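Local atomic coordinates of proteasome activator protein PA26 (Trypanosoma brucei, PDB entry 1YAR), a protein that probably binds the end rings of the 20S proteasome and opens its gated entrance, as an activator of the PA28 (11S) family. Residues Leu83-Asn86 / Val87-Ala91. Numbering follows the deposited sequence.
Sequences LCHN and VYCQA
Cys89 sets its sulfur against the rim of the His85 imidazole: SG stands 3.7 Å from His85 CD2 and 74° off the ring normal, which identifies an edge approach and excludes stacking over the face. With His85 CG anti to the backbone N (chi1 172°), the ring swings toward the following turn, within reach of Cys89; rotation about CB-CG then turns its CD2-NE2 edge to the sulfur. On another flank Leu83 and Val87 join branch to branch, Leu83 CD1 lying 3.8 Å from Val87 CG2 as the two side chains cross at a slant. Both pairs have i, i+4 spacing on the alpha-helix 71-99, whose regularity is confirmed by backbone bonds such as Val87 N to Leu83 O, 3.0 Å, and Tyr88 N to Cys84 O. Within the helical bundle, Leu83 faces Ile42 and Ile45 of helix 24-57, whereas His85 and Cys89 pack on Leu198 and Thr205 of a neighbouring subunit, placing the sulfur-imidazole pair at a subunit interface. Gln90 lays the face of its amide over the Asn86 carbonyl oxygen, with Gln90 CD 3.3 Å from Asn86 O; that oxygen accepts the backbone N-H of Gln90, while Gln90 OE1 is hydrogen-bonded by Trp34 NE1.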
loop_
_atom_site.group_PDB
_atom_site.type_symbol
_atom_site.label_atom_id
_atom_site.label_comp_id
_atom_site.label_asym_id
_atom_site.label_seq_id
_atom_site.Cartn_x
_atom_site.Cartn_y
_atom_site.Cartn_z
ATOM N N LEU O 83 71.400 93.730 8.250
ATOM C CA LEU O 83 70.669 92.577 8.738
ATOM C C LEU O 83 69.742 92.007 7.635
ATOM O O LEU O 83 69.714 90.791 7.400
ATOM C CB LEU O 83 69.884 92.948 10.004
ATOM C CG LEU O 83 69.074 91.912 10.801
ATOM C CD1 LEU O 83 67.798 91.549 10.038
ATOM C CD2 LEU O 83 69.879 90.666 11.138
ATOM N N CYS O 84 68.984 92.883 6.976
ATOM C CA CYS O 84 68.047 92.433 5.932
ATOM C C CYS O 84 68.790 91.778 4.761
ATOM O O CYS O 84 68.353 90.749 4.225
ATOM C CB CYS O 84 67.216 93.606 5.424
ATOM S SG CYS O 84 66.015 94.199 6.626
ATOM N N HIS O 85 69.900 92.392 4.350
ATOM C CA HIS O 85 70.783 91.783 3.343
ATOM C C HIS O 85 71.139 90.335 3.711
ATOM O O HIS O 85 70.979 89.429 2.887
ATOM C CB HIS O 85 72.052 92.648 3.161
ATOM C CG HIS O 85 73.119 92.033 2.296
ATOM N ND1 HIS O 85 74.418 92.502 2.287
ATOM C CD2 HIS O 85 73.080 91.033 1.382
ATOM C CE1 HIS O 85 75.137 91.798 1.429
ATOM N NE2 HIS O 85 74.352 90.897 0.870
ATOM N N ASN O 86 71.631 90.124 4.935
ATOM C CA ASN O 86 72.016 88.791 5.395
ATOM C C ASN O 86 70.856 87.782 5.406
ATOM O O ASN O 86 70.990 86.654 4.935
ATOM C CB ASN O 86 72.621 88.869 6.802
ATOM C CG ASN O 86 74.000 89.516 6.813
ATOM O OD1 ASN O 86 74.655 89.628 5.767
ATOM N ND2 ASN O 86 74.447 89.940 7.991
ATOM N N VAL O 87 69.727 88.204 5.969
ATOM C CA VAL O 87 68.530 87.370 6.022
ATOM C C VAL O 87 68.066 86.997 4.615
ATOM O O VAL O 87 67.711 85.840 4.374
ATOM C CB VAL O 87 67.406 88.047 6.830
ATOM C CG1 VAL O 87 66.078 87.288 6.652
ATOM C CG2 VAL O 87 67.807 88.117 8.337
ATOM N N TYR O 88 68.094 87.955 3.687
ATOM C CA TYR O 88 67.737 87.674 2.285
ATOM C C TYR O 88 68.605 86.556 1.686
ATOM O O TYR O 88 68.095 85.637 1.061
ATOM C CB TYR O 88 67.858 88.933 1.417
ATOM C CG TYR O 88 67.412 88.778 -0.032
ATOM C CD1 TYR O 88 66.145 89.202 -0.430
ATOM C CD2 TYR O 88 68.265 88.251 -1.012
ATOM C CE1 TYR O 88 65.729 89.098 -1.747
ATOM C CE2 TYR O 88 67.848 88.136 -2.349
ATOM C CZ TYR O 88 66.572 88.569 -2.699
ATOM O OH TYR O 88 66.130 88.492 -3.993
ATOM N N CYS O 89 69.922 86.669 1.844
ATOM C CA CYS O 89 70.829 85.666 1.276
ATOM C C CYS O 89 70.678 84.291 1.954
ATOM O O CYS O 89 70.771 83.252 1.305
ATOM C CB CYS O 89 72.290 86.180 1.284
ATOM S SG CYS O 89 72.547 87.611 0.193
ATOM N N GLN O 90 70.427 84.285 3.256
ATOM C CA GLN O 90 70.170 83.050 3.989
ATOM C C GLN O 90 68.847 82.394 3.533
ATOM O O GLN O 90 68.784 81.181 3.358
ATOM C CB GLN O 90 70.166 83.346 5.482
ATOM C CG GLN O 90 71.623 83.541 6.005
ATOM C CD GLN O 90 71.736 84.384 7.258
ATOM O OE1 GLN O 90 70.742 84.879 7.800
ATOM N NE2 GLN O 90 72.984 84.565 7.723
ATOM N N ALA O 91 67.816 83.209 3.319
ATOM C CA ALA O 91 66.539 82.704 2.768
ATOM C C ALA O 91 66.717 82.035 1.396
ATOM O O ALA O 91 66.087 81.014 1.104
ATOM C CB ALA O 91 65.535 83.828 2.671
#